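Local coordinates for alpha-rhamnosidase (Dictyoglomus thermophilum, PDB 6I60), which probably hydrolyses terminal non-reducing alpha-L-rhamnose residues from alpha-L-rhamnosides, as a bacterial glycoside hydrolase, at residues Y608-G611 against D612-Q615; A763-Y766 against I767-L771. One frame throughout, in Å; residues are numbered along the deposited sequence.

Contact 1 of 2, residues Y608-G611 against D612-Q615; sequences YKYG and DWCQ
Tyr-610 and Trp-613 meet edge-to-face across an inverse gamma turn centred on Asp-612. The turn lies in the loop between helices 586-599 and 626-648 of the six-hairpin glycosidase domain. The Tyr-610 ring presents its edge to the face of the indole. The two planes stand at 79°, and the centroids of the phenol and the six-membered indole ring are 5.3 Å apart. The touching atom of the phenol is CD2 of Tyr-610, which sits over the indole near its rim, 3.9 Å from CZ3 of Trp-613. CB of Tyr-610 adds a second apolar contact, 3.5 Å from CE3 of Trp-613. CG of Trp-613 is turned opposite its own backbone N (chi1 -159°), which turns the indole face toward the edge of the Tyr-610 ring. CB of Lys-609 lies over the centre of one face of the Tyr-610 ring. The hydroxyl of Tyr-610 and NZ of Lys-609 both bind Asp-546, and NZ also bonds to Pro-556 O. Trp-613 additionally touches Val-619 and lies beside a bound triethylene glycol. With an alanine in place of the indole, the CD2 edge of Tyr-610 is likely to lose its aromatic face, and a gap would probably open beside the turn. The turn itself is closed by a weak hydrogen bond, with Trp-613 N 2.7 Å from Gly-611 O and an N-H...O angle of 116°.

Contact 2 of 2, residues A763-Y766 against I767-L771; sequences ATRY and IFDVL
Helix 761-773 of the six-hairpin glycosidase domain carries this contact, between side chains and backbone groups about one turn apart. Arg-765 and Asp-769 form its polar side. Arg-765 NH1 is 3.8 Å from Asp-769 OD2, a long salt bridge, and the guanidinium and carboxylate planes are 52° apart. A water beside the pair links the two. It donates to Asp-769 OD2 at 2.9 Å and accepts a weak bond from NH1 of Arg-765, lying in the guanidinium plane at its edge. The Arg-765 chain bends at chi2 (-117°), which brings CD over the rim of one face of the Tyr-766 ring. Both charges have other partners: NH2 of Arg-765 reaches Glu-515 and Tyr-571, and OD1 of Asp-769 pairs with Arg-832. These bonds probably fix the two groups more firmly than the long bridge does.

Thr-764 and Phe-768 lie side by side and point the same way. CG2 of Thr-764 is 4.0 Å from CE2 of Phe-768, while Thr-764 O lies near the ring plane, 3.5 Å from CD2 of Phe-768. The phenyl ring also packs on helix 777-784. Ile-767 sets CG2 3.4 Å from Thr-764 O and reaches Ile-749 of helix 738-750. In the backbone, Val-770 N bonds to Tyr-766 O at 3.0 Å, and Ile-767 N bonds weakly to Ala-763 O at 2.9 Å. The helix packs against helices 722-729, 738-750 and 777-784, consistent with the (alpha/alpha)6 barrel of six-hairpin glycosidases.

How the contacts relate
Both contacts lie in the six-hairpin glycosidase domain, with centres about 16 Å apart. Contact 1 is partly buried and belongs to a loop. Contact 2 is fully buried within a helix. They meet directly: Asp-612 OD1 of contact 1 is 3.1 Å from Ala-763 N of contact 2, a probable hydrogen bond, so the loop carboxylate faces the first turn of helix 761-773. Asp-612 OD1 also makes a weak bond to Val-762 N. The chemistry differs with place. Contact 1 relies on an aromatic pair and a tight turn, whereas contact 2 combines helical backbone bonds, apolar packing on neighbouring helices and a water-bridged charge pair.

Contact 1 of 2, residues Y608-G611 against D612-Q615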
loop_
_atom_site.group_PDB
_atom_site.type_symbol
_atom_site.label_atom_id
_atom_site.label_comp_id
_atom_site.label_asym_id
_atom_site.label_seq_id
_atom_site.Cartn_x
_atom_site.Cartn_y
_atom_site.Cartn_z
ATOM N N TYR A 608 3.438 0.363 27.350
ATOM C CA TYR A 608 3.134 1.130 26.152
ATOM C C TYR A 608 4.263 2.122 25.929
ATOM O O TYR A 608 4.889 2.596 26.881
ATOM C CB TYR A 608 1.790 1.861 26.264
ATOM C CG TYR A 608 1.850 3.154 27.043
ATOM C CD1 TYR A 608 1.795 3.152 28.430
ATOM C CD2 TYR A 608 1.956 4.379 26.393
ATOM C CE1 TYR A 608 1.848 4.331 29.151
ATOM C CE2 TYR A 608 2.012 5.564 27.105
ATOM C CZ TYR A 608 1.955 5.534 28.484
ATOM O OH TYR A 608 2.008 6.708 29.202
ATOM N N LYS A 609 4.518 2.424 24.663
ATOM C CA LYS A 609 5.532 3.400 24.283
ATOM C C LYS A 609 4.950 4.638 23.625
ATOM O O LYS A 609 5.337 5.755 23.970
ATOM C CB LYS A 609 6.553 2.758 23.338
ATOM C CG LYS A 609 7.310 1.596 23.952
ATOM C CD LYS A 609 8.255 0.965 22.949
ATOM C CE LYS A 609 7.516 0.014 22.026
ATOM N NZ LYS A 609 8.424 -1.016 21.453
ATOM N N TYR A 610 4.015 4.463 22.695
ATOM C CA TYR A 610 3.436 5.563 21.940
ATOM C C TYR A 610 1.999 5.866 22.337
ATOM O O TYR A 610 1.675 7.017 22.646
ATOM C CB TYR A 610 3.513 5.257 20.438
ATOM C CG TYR A 610 4.804 4.587 20.027
ATOM C CD1 TYR A 610 4.803 3.319 19.458
ATOM C CD2 TYR A 610 6.027 5.220 20.216
ATOM C CE1 TYR A 610 5.982 2.703 19.086
ATOM C CE2 TYR A 610 7.212 4.610 19.846
ATOM C CZ TYR A 610 7.182 3.353 19.283
ATOM O OH TYR A 610 8.359 2.741 18.915
ATOM N N GLY A 611 1.129 4.858 22.344
ATOM C CA GLY A 611 -0.264 5.097 22.682
ATOM C C GLY A 611 -0.925 6.008 21.668
ATOM O O GLY A 611 -0.671 5.925 20.462
ATOM N N ASP A 612 -1.789 6.896 22.161
ATOM C CA ASP A 612 -2.424 7.914 21.321
ATOM C C ASP A 612 -1.354 8.921 20.907
ATOM O O ASP A 612 -1.189 9.990 21.499
ATOM C CB ASP A 612 -3.575 8.583 22.061
ATOM C CG ASP A 612 -4.672 9.055 21.129
ATOM O OD1 ASP A 612 -4.705 8.604 19.965
ATOM O OD2 ASP A 612 -5.503 9.879 21.563
ATOM N N TRP A 613 -0.614 8.559 19.861
ATOM C CA TRP A 613 0.526 9.348 19.414
ATOM C C TRP A 613 0.075 10.682 18.829
ATOM O O TRP A 613 -0.819 10.732 17.977
ATOM C CB TRP A 613 1.318 8.559 18.372
ATOM C CG TRP A 613 2.739 8.994 18.184
ATOM C CD1 TRP A 613 3.315 9.423 17.023
ATOM C CD2 TRP A 613 3.772 9.016 19.176
ATOM N NE1 TRP A 613 4.640 9.720 17.233
ATOM C CE2 TRP A 613 4.945 9.478 18.546
ATOM C CE3 TRP A 613 3.816 8.697 20.534
ATOM C CZ2 TRP A 613 6.150 9.623 19.229
ATOM C CZ3 TRP A 613 5.012 8.840 21.210
ATOM C CH2 TRP A 613 6.163 9.298 20.558
ATOM N N CYS A 614 0.698 11.764 19.299
ATOM C CA CYS A 614 0.546 13.103 18.730
ATOM C C CYS A 614 -0.889 13.619 18.861
ATOM O O CYS A 614 -1.577 13.894 17.876
ATOM C CB CYS A 614 1.011 13.129 17.271
ATOM S SG CYS A 614 2.784 12.888 17.090
ATOM N N GLN A 615 -1.328 13.751 20.109
ATOM C CA GLN A 615 -2.527 14.516 20.393
ATOM C C GLN A 615 -2.216 16.002 20.225
ATOM O O GLN A 615 -1.049 16.402 20.235
ATOM C CB GLN A 615 -3.023 14.222 21.808
ATOM C CG GLN A 615 -3.135 12.741 22.136
ATOM C CD GLN A 615 -3.692 12.490 23.527
ATOM O OE1 GLN A 615 -3.434 13.252 24.460
ATOM N NE2 GLN A 615 -4.463 11.417 23.670
#

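Contact 2 of 2, residues A763-Y766 against I767-L771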
loop_
_atom_site.group_PDB
_atom_site.type_symbol
_atom_site.label_atom_id
_atom_site.label_comp_id
_atom_site.label_asym_id
_atom_site.label_seq_id
_atom_site.Cartn_x
_atom_site.Cartn_y
_atom_site.Cartn_z
ATOM N N ALA A 763 -7.004 7.354 18.334
ATOM C CA ALA A 763 -8.402 7.673 18.589
ATOM C C ALA A 763 -9.055 8.443 17.448
ATOM O O ALA A 763 -10.285 8.401 17.320
ATOM C CB ALA A 763 -8.531 8.463 19.891
ATOM N N THR A 764 -8.274 9.145 16.620
ATOM C CA THR A 764 -8.858 9.811 15.460
ATOM C C THR A 764 -9.435 8.803 14.477
ATOM O O THR A 764 -10.412 9.103 13.781
ATOM C CB THR A 764 -7.816 10.687 14.762
ATOM O OG1 THR A 764 -7.121 11.474 15.735
ATOM C CG2 THR A 764 -8.482 11.614 13.756
ATOM N N ARG A 765 -8.850 7.605 14.414
ATOM C CA ARG A 765 -9.354 6.561 13.531
ATOM C C ARG A 765 -10.715 6.031 13.971
ATOM O O ARG A 765 -11.452 5.486 13.141
ATOM C CB ARG A 765 -8.337 5.418 13.458
ATOM C CG ARG A 765 -8.621 4.375 12.388
ATOM C CD ARG A 765 -8.888 3.015 13.010
ATOM N NE ARG A 765 -9.418 2.055 12.046
ATOM C CZ ARG A 765 -10.709 1.907 11.770
ATOM N NH1 ARG A 765 -11.611 2.664 12.381
ATOM N NH2 ARG A 765 -11.099 1.004 10.881
ATOM N N TYR A 766 -11.074 6.189 15.248
ATOM C CA TYR A 766 -12.320 5.642 15.769
ATOM C C TYR A 766 -13.358 6.692 16.140
ATOM O O TYR A 766 -14.535 6.343 16.269
ATOM C CB TYR A 766 -12.049 4.778 17.010
ATOM C CG TYR A 766 -11.040 3.670 16.804
ATOM C CD1 TYR A 766 -11.347 2.556 16.033
ATOM C CD2 TYR A 766 -9.782 3.732 17.391
ATOM C CE1 TYR A 766 -10.429 1.538 15.847
ATOM C CE2 TYR A 766 -8.856 2.719 17.212
ATOM C CZ TYR A 766 -9.184 1.625 16.439
ATOM O OH TYR A 766 -8.267 0.615 16.257
ATOM N N ILE A 767 -12.962 7.955 16.312
ATOM C CA ILE A 767 -13.877 8.944 16.873
ATOM C C ILE A 767 -15.020 9.246 15.909
ATOM O O ILE A 767 -16.171 9.411 16.328
ATOM C CB ILE A 767 -13.113 10.222 17.267
ATOM C CG1 ILE A 767 -14.075 11.261 17.847
ATOM C CG2 ILE A 767 -12.354 10.788 16.078
ATOM C CD1 ILE A 767 -13.466 12.115 18.936
ATOM N N PHE A 768 -14.734 9.312 14.605
ATOM C CA PHE A 768 -15.783 9.652 13.649
ATOM C C PHE A 768 -16.819 8.540 13.545
ATOM O O PHE A 768 -18.019 8.812 13.422
ATOM C CB PHE A 768 -15.173 9.948 12.280
ATOM C CG PHE A 768 -14.308 11.170 12.259
ATOM C CD1 PHE A 768 -14.872 12.430 12.176
ATOM C CD2 PHE A 768 -12.932 11.060 12.333
ATOM C CE1 PHE A 768 -14.078 13.559 12.162
ATOM C CE2 PHE A 768 -12.132 12.184 12.318
ATOM C CZ PHE A 768 -12.706 13.436 12.232
ATOM N N ASP A 769 -16.374 7.282 13.594
ATOM C CA ASP A 769 -17.310 6.165 13.534
ATOM C C ASP A 769 -18.120 6.034 14.819
ATOM O O ASP A 769 -19.271 5.588 14.780
ATOM C CB ASP A 769 -16.558 4.866 13.244
ATOM C CG ASP A 769 -16.057 4.789 11.813
ATOM O OD1 ASP A 769 -16.831 5.123 10.891
ATOM O OD2 ASP A 769 -14.890 4.391 11.610
ATOM N N VAL A 770 -17.543 6.415 15.961
ATOM C CA VAL A 770 -18.264 6.310 17.226
ATOM C C VAL A 770 -19.450 7.268 17.244
ATOM O O VAL A 770 -20.576 6.880 17.582
ATOM C CB VAL A 770 -17.315 6.561 18.413
ATOM C CG1 VAL A 770 -18.103 6.979 19.646
ATOM C CG2 VAL A 770 -16.491 5.316 18.711
ATOM N N LEU A 771 -19.221 8.531 16.874
ATOM C CA LEU A 771 -20.318 9.494 16.837
ATOM C C LEU A 771 -21.351 9.128 15.779
ATOM O O LEU A 771 -22.550 9.350 15.983
ATOM C CB LEU A 771 -19.783 10.905 16.584
ATOM C CG LEU A 771 -18.502 11.317 17.312
ATOM C CD1 LEU A 771 -17.904 12.566 16.680
ATOM C CD2 LEU A 771 -18.762 11.532 18.793
HETATM O O HOH W 1 -14.557 1.515 11.274
#